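Local coordinates for protein trehalose-6-phosphate phosphatase (Neosartorya fumigata, PDB 5DXL) that belongs to the trehalose-phosphatase family of the HAD clan, with a Rossmann-like core of mainly parallel strands and a smaller domain carrying an antiparallel sheet, at residues D26-L31 and S66-A71; T220-F225 and Q249-W254. All coordinates share one frame; numbering follows the deposited sequence.

Contact 1. Residues D26-L31 and S66-A71; sequences DYDGTL and SGRDQA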
loop_
_atom_site.group_PDB
_atom_site.type_symbol
_atom_site.label_atom_id
_atom_site.label_comp_id
_atom_site.label_asym_id
_atom_site.label_seq_id
_atom_site.Cartn_x
_atom_site.Cartn_y
_atom_site.Cartn_z
ATOM N N ASP A 26 -5.149 2.267 2.061
ATOM C CA ASP A 26 -4.151 3.327 2.078
ATOM C C ASP A 26 -4.658 4.360 3.089
ATOM O O ASP A 26 -5.845 4.373 3.423
ATOM C CB ASP A 26 -3.964 3.918 0.669
ATOM C CG ASP A 26 -2.701 4.774 0.524
ATOM O OD1 ASP A 26 -1.956 4.974 1.494
ATOM O OD2 ASP A 26 -2.453 5.245 -0.603
ATOM N N TYR A 27 -3.766 5.205 3.604
ATOM C CA TYR A 27 -4.191 6.206 4.577
ATOM C C TYR A 27 -4.370 7.583 3.908
ATOM O O TYR A 27 -5.497 8.023 3.677
ATOM C CB TYR A 27 -3.198 6.291 5.755
ATOM C CG TYR A 27 -3.593 7.379 6.710
ATOM C CD1 TYR A 27 -4.771 7.275 7.441
ATOM C CD2 TYR A 27 -2.829 8.528 6.841
ATOM C CE1 TYR A 27 -5.177 8.284 8.294
ATOM C CE2 TYR A 27 -3.226 9.552 7.696
ATOM C CZ TYR A 27 -4.401 9.420 8.411
ATOM O OH TYR A 27 -4.804 10.421 9.260
ATOM N N ASP A 28 -3.270 8.257 3.599
ATOM C CA ASP A 28 -3.368 9.578 2.978
ATOM C C ASP A 28 -4.099 9.524 1.648
ATOM O O ASP A 28 -3.871 8.627 0.847
ATOM C CB ASP A 28 -1.973 10.173 2.774
ATOM C CG ASP A 28 -1.323 10.556 4.079
ATOM O OD1 ASP A 28 -1.754 11.569 4.674
ATOM O OD2 ASP A 28 -0.409 9.841 4.528
ATOM N N GLY A 29 -4.991 10.484 1.419
ATOM C CA GLY A 29 -5.782 10.505 0.198
ATOM C C GLY A 29 -6.934 9.515 0.131
ATOM O O GLY A 29 -7.741 9.559 -0.803
ATOM N N THR A 30 -7.015 8.636 1.125
ATOM C CA THR A 30 -7.976 7.539 1.102
ATOM C C THR A 30 -8.872 7.613 2.333
ATOM O O THR A 30 -10.085 7.753 2.199
ATOM C CB THR A 30 -7.248 6.174 1.026
ATOM O OG1 THR A 30 -6.480 6.112 -0.176
ATOM C CG2 THR A 30 -8.262 5.023 1.012
ATOM N N LEU A 31 -8.282 7.570 3.526
ATOM C CA LEU A 31 -9.038 7.729 4.764
ATOM C C LEU A 31 -9.117 9.192 5.184
ATOM O O LEU A 31 -9.952 9.564 6.007
ATOM C CB LEU A 31 -8.411 6.899 5.893
ATOM C CG LEU A 31 -8.518 5.385 5.714
ATOM C CD1 LEU A 31 -7.601 4.629 6.688
ATOM C CD2 LEU A 31 -9.978 4.982 5.911
ATOM N N SER A 66 0.614 2.087 4.250
ATOM C CA SER A 66 0.896 3.516 4.127
ATOM C C SER A 66 2.367 3.844 3.893
ATOM O O SER A 66 3.253 3.102 4.304
ATOM C CB SER A 66 0.405 4.217 5.402
ATOM O OG SER A 66 0.800 5.574 5.453
ATOM N N GLY A 67 2.621 4.970 3.216
ATOM C CA GLY A 67 3.980 5.451 3.064
ATOM C C GLY A 67 4.504 6.149 4.309
ATOM O O GLY A 67 5.696 6.454 4.405
ATOM N N ARG A 68 3.621 6.390 5.272
ATOM C CA ARG A 68 3.999 7.122 6.476
ATOM C C ARG A 68 5.025 6.381 7.314
ATOM O O ARG A 68 5.093 5.149 7.292
ATOM C CB ARG A 68 2.768 7.393 7.348
ATOM C CG ARG A 68 1.773 8.350 6.755
ATOM C CD ARG A 68 2.166 9.790 6.997
ATOM N NE ARG A 68 1.027 10.659 6.768
ATOM C CZ ARG A 68 0.913 11.889 7.250
ATOM N NH1 ARG A 68 1.885 12.409 7.989
ATOM N NH2 ARG A 68 -0.181 12.594 6.993
ATOM N N ASP A 69 5.797 7.151 8.079
ATOM C CA ASP A 69 6.760 6.598 9.026
ATOM C C ASP A 69 6.110 5.644 10.021
ATOM O O ASP A 69 4.952 5.822 10.409
ATOM C CB ASP A 69 7.445 7.706 9.840
ATOM C CG ASP A 69 8.361 8.580 9.019
ATOM O OD1 ASP A 69 8.642 8.270 7.839
ATOM O OD2 ASP A 69 8.812 9.595 9.584
ATOM N N GLN A 70 6.882 4.660 10.462
ATOM C CA GLN A 70 6.472 3.784 11.551
ATOM C C GLN A 70 6.038 4.600 12.764
ATOM O O GLN A 70 4.999 4.333 13.373
ATOM C CB GLN A 70 7.627 2.844 11.913
ATOM C CG GLN A 70 7.424 1.985 13.140
ATOM C CD GLN A 70 8.702 1.267 13.529
ATOM O OE1 GLN A 70 9.785 1.597 13.038
ATOM N NE2 GLN A 70 8.588 0.287 14.413
ATOM N N ALA A 71 6.819 5.618 13.100
ATOM C CA ALA A 71 6.527 6.412 14.289
ATOM C C ALA A 71 5.199 7.160 14.176
ATOM O O ALA A 71 4.502 7.358 15.186
ATOM C CB ALA A 71 7.669 7.388 14.563
HETATM O O HOH W 1 0.658 6.434 1.511
HETATM O O HOH W 2 -0.518 7.296 3.793
#
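Asp-28 and Arg-68 join the two loops by a side-on, bidentate salt bridge: NE reaches OD2 at 2.8 Å and NH2 reaches OD1 at 3.0 Å, both into syn lone pairs. The carboxylate and guanidinium planes lie 26° apart, nearly coplanar, a pairing well suited to Asp and Arg. A bend at chi2 (-83°) brings the guanidinium edge of the arginine alongside the carboxylate, and NH2 also donates to the carbonyl of Pro-38.

Two waters bridge the segments beside this pair. One receives the N-H of Asp-28, donates to OD2 of the same residue at 2.7 Å and hydrogen-bonds Ser-66 OG, which takes the backbone N-H of Arg-68 at 2.9 Å in an ST turn; serine fits because its short hydroxyl can reach the N-H two residues further along. The other accepts from Gly-67 N and donates to Asp-26 OD1. That oxygen also takes Tyr-27 N, from above the carboxylate plane, and pairs with Lys-190. Thr-30 N and Leu-31 N both bond to Tyr-27 O, holding the DYDGT turn, while Tyr-27 OH bonds to Ala-41 O.

Sequence and position match the first HAD motif, with Ser-66 probably in the second. Segment 26-31 follows central strand 21-25. Segment 66-71 leads from the neighbouring parallel strand 60-65 into helix 70-77, whose Phe-72 and Met-77 touch Tyr-27.

Contact 2. Residues T220-F225 and Q249-W254; sequences TDEDMF and QTEASW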
loop_
_atom_site.group_PDB
_atom_site.type_symbol
_atom_site.label_atom_id
_atom_site.label_comp_id
_atom_site.label_asym_id
_atom_site.label_seq_id
_atom_site.Cartn_x
_atom_site.Cartn_y
_atom_site.Cartn_z
ATOM N N THR A 220 0.381 3.869 -6.701
ATOM C CA THR A 220 0.918 2.717 -5.985
ATOM C C THR A 220 -0.199 1.789 -5.507
ATOM O O THR A 220 -0.026 0.570 -5.431
ATOM C CB THR A 220 1.790 3.144 -4.767
ATOM O OG1 THR A 220 0.981 3.301 -3.591
ATOM C CG2 THR A 220 2.518 4.442 -5.063
ATOM N N ASP A 221 -1.351 2.366 -5.182
ATOM C CA ASP A 221 -2.481 1.580 -4.729
ATOM C C ASP A 221 -3.054 0.703 -5.834
ATOM O O ASP A 221 -3.667 -0.325 -5.553
ATOM C CB ASP A 221 -3.562 2.504 -4.174
ATOM C CG ASP A 221 -3.139 3.160 -2.888
ATOM O OD1 ASP A 221 -2.379 2.529 -2.127
ATOM O OD2 ASP A 221 -3.580 4.298 -2.638
ATOM N N GLU A 222 -2.851 1.114 -7.078
ATOM C CA GLU A 222 -3.258 0.319 -8.235
ATOM C C GLU A 222 -2.686 -1.098 -8.177
ATOM O O GLU A 222 -3.323 -2.050 -8.623
ATOM C CB GLU A 222 -2.838 1.016 -9.534
ATOM C CG GLU A 222 -3.605 2.311 -9.797
ATOM C CD GLU A 222 -5.060 2.051 -10.159
ATOM O OE1 GLU A 222 -5.319 1.121 -10.950
ATOM O OE2 GLU A 222 -5.942 2.767 -9.642
ATOM N N ASP A 223 -1.500 -1.246 -7.594
ATOM C CA ASP A 223 -0.869 -2.563 -7.536
ATOM C C ASP A 223 -1.617 -3.499 -6.578
ATOM O O ASP A 223 -1.621 -4.715 -6.774
ATOM C CB ASP A 223 0.609 -2.431 -7.142
ATOM C CG ASP A 223 1.474 -1.876 -8.282
ATOM O OD1 ASP A 223 1.165 -2.145 -9.470
ATOM O OD2 ASP A 223 2.465 -1.170 -7.986
HETATM N N MSE A 224 -2.267 -2.941 -5.551
HETATM C CA MSE A 224 -3.129 -3.742 -4.677
HETATM C C MSE A 224 -4.300 -4.303 -5.476
HETATM O O MSE A 224 -4.645 -5.478 -5.329
HETATM C CB MSE A 224 -3.659 -2.921 -3.495
HETATM C CG MSE A 224 -2.568 -2.419 -2.570
HETATM SE SE MSE A 224 -3.264 -1.818 -0.849
HETATM C CE MSE A 224 -4.277 -0.248 -1.461
ATOM N N PHE A 225 -4.914 -3.456 -6.301
ATOM C CA PHE A 225 -6.072 -3.878 -7.093
ATOM C C PHE A 225 -5.654 -4.967 -8.082
ATOM O O PHE A 225 -6.366 -5.958 -8.261
ATOM C CB PHE A 225 -6.702 -2.707 -7.857
ATOM C CG PHE A 225 -6.997 -1.492 -7.012
ATOM C CD1 PHE A 225 -7.425 -1.608 -5.695
ATOM C CD2 PHE A 225 -6.844 -0.220 -7.553
ATOM C CE1 PHE A 225 -7.690 -0.472 -4.924
ATOM C CE2 PHE A 225 -7.103 0.918 -6.798
ATOM C CZ PHE A 225 -7.531 0.798 -5.482
ATOM N N GLN A 249 -9.364 6.062 -14.957
ATOM C CA GLN A 249 -8.947 4.755 -15.419
ATOM C C GLN A 249 -8.205 4.064 -14.278
ATOM O O GLN A 249 -7.307 4.650 -13.671
ATOM C CB GLN A 249 -8.063 4.899 -16.656
ATOM C CG GLN A 249 -7.735 3.605 -17.349
ATOM C CD GLN A 249 -7.061 3.854 -18.690
ATOM O OE1 GLN A 249 -7.548 4.642 -19.503
ATOM N NE2 GLN A 249 -5.927 3.198 -18.916
ATOM N N THR A 250 -8.602 2.834 -13.981
ATOM C CA THR A 250 -8.111 2.156 -12.784
ATOM C C THR A 250 -8.211 0.637 -12.920
ATOM O O THR A 250 -9.028 0.115 -13.687
ATOM C CB THR A 250 -8.905 2.623 -11.540
ATOM O OG1 THR A 250 -8.410 1.975 -10.358
ATOM C CG2 THR A 250 -10.383 2.302 -11.697
ATOM N N GLU A 251 -7.373 -0.063 -12.162
ATOM C CA GLU A 251 -7.483 -1.511 -12.013
ATOM C C GLU A 251 -8.605 -1.914 -11.045
ATOM O O GLU A 251 -9.007 -3.072 -11.003
ATOM C CB GLU A 251 -6.158 -2.098 -11.519
ATOM C CG GLU A 251 -4.984 -1.926 -12.471
ATOM C CD GLU A 251 -4.982 -2.949 -13.593
ATOM O OE1 GLU A 251 -5.623 -4.011 -13.444
ATOM O OE2 GLU A 251 -4.332 -2.691 -14.625
ATOM N N ALA A 252 -9.096 -0.955 -10.266
ATOM C CA ALA A 252 -10.228 -1.188 -9.375
ATOM C C ALA A 252 -11.498 -1.441 -10.181
ATOM O O ALA A 252 -11.546 -1.142 -11.375
ATOM C CB ALA A 252 -10.433 0.011 -8.443
ATOM N N SER A 253 -12.512 -1.984 -9.512
ATOM C CA SER A 253 -13.815 -2.260 -10.129
ATOM C C SER A 253 -14.849 -1.198 -9.764
ATOM O O SER A 253 -15.920 -1.129 -10.364
ATOM C CB SER A 253 -14.328 -3.640 -9.705
ATOM O OG SER A 253 -13.427 -4.658 -10.102
ATOM N N TRP A 254 -14.525 -0.386 -8.765
ATOM C CA TRP A 254 -15.445 0.589 -8.204
ATOM C C TRP A 254 -14.690 1.847 -7.837
ATOM O O TRP A 254 -13.468 1.815 -7.741
ATOM C CB TRP A 254 -16.106 0.069 -6.925
ATOM C CG TRP A 254 -16.695 -1.305 -6.976
ATOM C CD1 TRP A 254 -16.091 -2.476 -6.614
ATOM C CD2 TRP A 254 -18.031 -1.642 -7.361
ATOM N NE1 TRP A 254 -16.972 -3.528 -6.757
ATOM C CE2 TRP A 254 -18.164 -3.041 -7.226
ATOM C CE3 TRP A 254 -19.121 -0.897 -7.828
ATOM C CZ2 TRP A 254 -19.347 -3.708 -7.529
ATOM C CZ3 TRP A 254 -20.295 -1.559 -8.119
ATOM C CH2 TRP A 254 -20.399 -2.950 -7.975
#
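Phe-225 and Ala-252 bring the backbones closest, their CA atoms 5.5 Å apart, where helix 222-229 meets an irregular loop. Thr-250 is extended (phi -157°) and Glu-251 turns.

Glu-222 reaches across with a chain bent at chi2 (-70°), which carries its carboxylate to the loop. OE1 takes the backbone N-H of Glu-251 at 2.7 Å in an almost straight bond (174°), and OE2 takes the hydroxyl of Thr-250, also at 2.7 Å; each uses the syn lone pair. Glutamate has the length to span the gap and two oxygens for two donors. Thr-250, with OG1 anti to its own backbone N, also accepts from Ala-252 N at 3.0 Å, closing an ST turn, as its beta-hydroxyl allows.

Beside this polar pair, the methyl of Ala-252 sits over one face of the Phe-225 ring in a CH-pi contact, CB lying 3.9 Å from the centroid; so small a side chain lets loop and ring come close. Asp-221 O covers the centre of the opposite face, and Glu-222 OE1 lies at the edge, in the ring plane. The CB atoms of Phe-225 and Glu-251 also touch, at 3.8 Å, while the carboxylate of Glu-251 turns to Lys-229.

Helix 222-229 lies on the crossover from strand 211-216 to strand 238-243, so the contact joins it to the loop entering edge strand 254-256; Phe-225 also packs on Cys-214 and Thr-242.

Both oxygens of the buried Glu-222 thus accept from uncharged donors, consistent with an ionised carboxylate; Glu-251 OE2, 5.4 Å from Glu-222 OE1, probably opposes this, an effect the Lys-229 salt bridge would partly offset.

How the contacts relate
From the N terminus, strand 21-25 delivers the chain to 26-31, and contact 1 closes a loop that includes helix 45-56 and strand 60-65. The chain then passes through the rest of the sheet's far side and the smaller domain with its four-stranded antiparallel sheet before strand 211-216 leads to 220-225. Contact 2 closes a shorter loop, through helix 222-229 and strand 238-243. The two are in series, neither nesting nor crossing, with centres about 17 Å apart. Sheet neighbours 21-25 and 211-216 nevertheless bring them together: Asp-26 and Asp-221 have closely spaced carboxylates, and Lys-190 pairs with both, consistent with the meeting of HAD motifs at the ends of these strands.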